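Long-range contact in transcriptional regulator, TetR family (Agrobacterium tumefaciens, PDB 2G7S), which probably represses or otherwise regulates transcription by binding DNA as a dimer, in the manner of the TetR family: residues F128-E140 with A154-H166. Residues are numbered along the deposited sequence; the frame is centred on the assembly and turned at random. Where two conformers were deposited one is given.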
# COMPACT_ATOMS: atom_id res chain seq x y z
N PHE A 128 -0.80 9.73 -8.77
CA PHE A 128 -1.79 8.66 -9.03
C PHE A 128 -2.59 9.01 -10.28
O PHE A 128 -2.89 8.09 -11.08
CB PHE A 128 -2.73 8.46 -7.82
CG PHE A 128 -2.18 7.56 -6.76
CD1 PHE A 128 -0.99 7.87 -6.04
CD2 PHE A 128 -2.82 6.35 -6.47
CE1 PHE A 128 -0.52 6.99 -5.06
CE2 PHE A 128 -2.36 5.52 -5.48
CZ PHE A 128 -1.19 5.81 -4.80
N ARG A 129 -3.12 10.23 -10.34
CA ARG A 129 -3.98 10.53 -11.50
C ARG A 129 -3.16 10.45 -12.76
O ARG A 129 -3.69 9.99 -13.79
CB ARG A 129 -4.62 11.93 -11.38
CG ARG A 129 -5.67 12.13 -10.27
CD ARG A 129 -6.17 13.65 -10.24
NE ARG A 129 -5.24 14.55 -10.91
CZ ARG A 129 -4.42 15.46 -10.35
NH1 ARG A 129 -4.39 15.65 -9.04
NH2 ARG A 129 -3.61 16.16 -11.11
N SER A 130 -1.90 10.90 -12.73
CA SER A 130 -1.06 10.89 -13.93
C SER A 130 -0.67 9.46 -14.40
O SER A 130 -0.76 9.16 -15.58
CB SER A 130 0.17 11.76 -13.66
OG SER A 130 1.15 11.57 -14.65
N LEU A 131 -0.22 8.60 -13.47
CA LEU A 131 0.03 7.21 -13.80
C LEU A 131 -1.24 6.55 -14.32
O LEU A 131 -1.18 5.82 -15.33
CB LEU A 131 0.58 6.49 -12.56
CG LEU A 131 0.79 4.97 -12.76
CD1 LEU A 131 1.76 4.64 -13.89
CD2 LEU A 131 1.35 4.38 -11.47
N SER A 132 -2.39 6.80 -13.70
CA SER A 132 -3.64 6.24 -14.20
C SER A 132 -3.90 6.74 -15.63
O SER A 132 -4.32 5.97 -16.52
CB SER A 132 -4.80 6.65 -13.29
OG SER A 132 -5.99 6.06 -13.81
N ASP A 133 -3.64 8.03 -15.91
CA ASP A 133 -3.85 8.56 -17.24
C ASP A 133 -2.95 7.82 -18.24
O ASP A 133 -3.39 7.59 -19.40
CB ASP A 133 -3.54 10.06 -17.28
CG ASP A 133 -4.58 10.94 -16.58
OD1 ASP A 133 -5.64 10.45 -16.15
OD2 ASP A 133 -4.27 12.15 -16.49
N TRP A 134 -1.68 7.66 -17.88
CA TRP A 134 -0.76 6.97 -18.81
C TRP A 134 -1.22 5.56 -19.09
O TRP A 134 -1.27 5.13 -20.26
CB TRP A 134 0.69 6.98 -18.24
CG TRP A 134 1.66 6.33 -19.20
CD1 TRP A 134 2.16 6.94 -20.34
CD2 TRP A 134 2.24 5.01 -19.16
NE1 TRP A 134 2.98 6.06 -21.01
CE2 TRP A 134 3.06 4.88 -20.31
CE3 TRP A 134 2.15 3.94 -18.29
CZ2 TRP A 134 3.81 3.73 -20.56
CZ3 TRP A 134 2.93 2.78 -18.57
CH2 TRP A 134 3.70 2.69 -19.71
N LEU A 135 -1.49 4.80 -18.05
CA LEU A 135 -1.94 3.41 -18.26
C LEU A 135 -3.23 3.38 -19.09
O LEU A 135 -3.43 2.48 -19.91
CB LEU A 135 -2.19 2.75 -16.87
CG LEU A 135 -0.92 2.51 -16.06
CD1 LEU A 135 -1.34 2.16 -14.65
CD2 LEU A 135 -0.08 1.34 -16.67
N THR A 136 -4.13 4.32 -18.84
CA THR A 136 -5.39 4.36 -19.58
C THR A 136 -5.09 4.55 -21.06
O THR A 136 -5.67 3.87 -21.91
CB THR A 136 -6.31 5.53 -19.06
OG1 THR A 136 -6.69 5.25 -17.71
CG2 THR A 136 -7.59 5.70 -19.93
N ALA A 137 -4.19 5.49 -21.37
CA ALA A 137 -3.84 5.74 -22.78
C ALA A 137 -3.16 4.52 -23.42
O ALA A 137 -3.44 4.22 -24.60
CB ALA A 137 -3.02 6.99 -22.91
N VAL A 138 -2.28 3.81 -22.70
CA VAL A 138 -1.64 2.63 -23.25
C VAL A 138 -2.73 1.59 -23.53
O VAL A 138 -2.74 0.95 -24.63
CB VAL A 138 -0.65 2.03 -22.25
CG1 VAL A 138 -0.10 0.67 -22.77
CG2 VAL A 138 0.48 3.06 -22.02
N LEU A 139 -3.65 1.36 -22.57
CA LEU A 139 -4.69 0.36 -22.81
C LEU A 139 -5.58 0.75 -24.04
O LEU A 139 -5.98 -0.10 -24.83
CB LEU A 139 -5.54 0.19 -21.53
CG LEU A 139 -4.72 -0.50 -20.41
CD1 LEU A 139 -5.45 -0.26 -19.13
CD2 LEU A 139 -4.64 -2.01 -20.66
N GLU A 140 -5.89 2.04 -24.12
CA GLU A 140 -6.74 2.50 -25.24
C GLU A 140 -6.02 2.22 -26.56
O GLU A 140 -6.68 1.78 -27.53
CB GLU A 140 -7.02 4.00 -25.12
CG GLU A 140 -8.03 4.30 -24.06
CD GLU A 140 -8.08 5.80 -23.72
OE1 GLU A 140 -7.05 6.52 -23.84
OE2 GLU A 140 -9.21 6.26 -23.33
N ALA A 154 -11.13 1.19 -20.59
CA ALA A 154 -9.68 1.30 -20.40
C ALA A 154 -9.36 1.95 -19.07
O ALA A 154 -8.45 1.47 -18.37
CB ALA A 154 -9.07 2.12 -21.53
N ARG A 155 -10.07 3.03 -18.70
CA ARG A 155 -9.75 3.66 -17.38
C ARG A 155 -9.99 2.70 -16.23
O ARG A 155 -9.18 2.62 -15.28
CB ARG A 155 -10.65 4.89 -17.19
CG ARG A 155 -10.56 5.52 -15.80
CD ARG A 155 -9.23 6.16 -15.60
NE ARG A 155 -9.18 7.42 -16.35
CZ ARG A 155 -8.14 8.28 -16.33
NH1 ARG A 155 -7.01 8.00 -15.64
NH2 ARG A 155 -8.23 9.43 -16.98
N ALA A 156 -11.09 1.92 -16.27
CA ALA A 156 -11.31 1.00 -15.14
C ALA A 156 -10.22 -0.06 -15.06
O ALA A 156 -9.74 -0.43 -13.96
CB ALA A 156 -12.68 0.29 -15.28
N ASN A 157 -9.76 -0.51 -16.23
CA ASN A 157 -8.64 -1.46 -16.23
C ASN A 157 -7.33 -0.82 -15.79
O ASN A 157 -6.51 -1.50 -15.14
CB ASN A 157 -8.50 -2.10 -17.60
CG ASN A 157 -9.52 -3.23 -17.78
OD1 ASN A 157 -9.25 -4.36 -17.38
ND2 ASN A 157 -10.70 -2.89 -18.33
N ALA A 158 -7.11 0.43 -16.15
CA ALA A 158 -5.91 1.14 -15.66
C ALA A 158 -5.92 1.24 -14.13
O ALA A 158 -4.88 1.08 -13.47
CB ALA A 158 -5.90 2.58 -16.23
N GLU A 159 -7.07 1.56 -13.56
CA GLU A 159 -7.17 1.66 -12.12
C GLU A 159 -6.92 0.32 -11.45
O GLU A 159 -6.24 0.26 -10.39
CB GLU A 159 -8.54 2.23 -11.73
CG GLU A 159 -8.74 3.71 -12.05
CD GLU A 159 -7.94 4.61 -11.11
OE1 GLU A 159 -7.86 4.30 -9.89
OE2 GLU A 159 -7.49 5.65 -11.61
N ILE A 160 -7.41 -0.78 -12.06
CA ILE A 160 -7.09 -2.13 -11.52
C ILE A 160 -5.60 -2.40 -11.66
O ILE A 160 -4.96 -2.92 -10.72
CB ILE A 160 -7.96 -3.17 -12.23
CG1 ILE A 160 -9.45 -3.02 -11.80
CG2 ILE A 160 -7.45 -4.59 -11.97
CD1 ILE A 160 -10.43 -3.62 -12.78
N PHE A 161 -5.04 -2.13 -12.83
CA PHE A 161 -3.61 -2.48 -12.96
C PHE A 161 -2.73 -1.63 -12.02
O PHE A 161 -1.73 -2.13 -11.47
CB PHE A 161 -3.23 -2.30 -14.42
CG PHE A 161 -1.82 -2.71 -14.73
CD1 PHE A 161 -1.49 -4.05 -14.80
CD2 PHE A 161 -0.84 -1.74 -14.98
CE1 PHE A 161 -0.16 -4.43 -15.06
CE2 PHE A 161 0.48 -2.11 -15.27
CZ PHE A 161 0.80 -3.48 -15.33
N MSE A 162 -3.05 -0.35 -11.85
CA MSE A 162 -2.24 0.47 -10.93
C MSE A 162 -2.40 -0.06 -9.52
O MSE A 162 -1.38 -0.17 -8.77
CB MSE A 162 -2.75 1.94 -11.01
CG MSE A 162 -1.92 2.83 -10.05
SE MSE A 162 -2.19 4.72 -10.38
CE MSE A 162 -4.04 4.82 -9.76
N ALA A 163 -3.61 -0.41 -9.07
CA ALA A 163 -3.82 -0.92 -7.73
C ALA A 163 -3.07 -2.25 -7.56
O ALA A 163 -2.54 -2.57 -6.48
CB ALA A 163 -5.30 -1.09 -7.45
N THR A 164 -3.09 -3.09 -8.60
CA THR A 164 -2.38 -4.39 -8.52
C THR A 164 -0.89 -4.16 -8.37
O THR A 164 -0.25 -4.86 -7.56
CB THR A 164 -2.69 -5.22 -9.79
OG1 THR A 164 -4.15 -5.36 -9.89
CG2 THR A 164 -2.09 -6.58 -9.66
N VAL A 165 -0.31 -3.21 -9.10
CA VAL A 165 1.11 -2.87 -8.98
C VAL A 165 1.41 -2.41 -7.54
O VAL A 165 2.41 -2.86 -6.96
CB VAL A 165 1.47 -1.79 -10.05
CG1 VAL A 165 2.74 -1.09 -9.76
CG2 VAL A 165 1.49 -2.43 -11.48
N HIS A 166 0.59 -1.47 -7.04
CA HIS A 166 0.89 -0.96 -5.70
C HIS A 166 0.70 -2.07 -4.64
O HIS A 166 1.50 -2.16 -3.67
CB HIS A 166 -0.01 0.19 -5.41
CG HIS A 166 0.31 1.38 -6.24
ND1 HIS A 166 -0.61 2.39 -6.46
CD2 HIS A 166 1.44 1.75 -6.89
CE1 HIS A 166 -0.04 3.34 -7.23
NE2 HIS A 166 1.21 2.97 -7.51
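Arg155 leaves its helix with CG anti to the backbone N and then bends at both chi2 and chi3, which folds its guanidinium back against Ser132, Asp133 and Thr136. The two helices, 118-144 and 154-173, belong to the all-helical C-terminal domain of a TetR-family regulator; the axes of segments 128-140 and 154-166 approach to 8.1 Å and run at 124° to each other. NH1 and NH2 of Arg155 grip one carboxylate oxygen, Asp133 OD1, end-on at 2.9 Å each, with the carboxylate plane turned 62° from the guanidinium. NH1 also donates in plane to Ser132 OG, which in turn donates a hydrogen bond to Glu159 OE2 (2.7 Å), on the anti side of that carboxylate but tilted out of its plane. Glu159 OE1 is hydrogen-bonded to His175 NE2 of the second subunit, so the polar network extends to the dimer partner. Beneath it, Ala158 CB is a knob among Ser132, Leu135, Thr136 and Leu139, 3.8 Å from Leu135 CB. Leu135 and Phe161 also touch helix 81-98. Selenomethionine Met162 fills the next hole, its SE 3.7 Å from Leu131 CD2 and obliquely placed against the Phe128 ring, a Met-aromatic contact. At the far end His166 CE1 lies over one face of Phe128, 3.6 Å from its CE2, with the ring planes 52° apart.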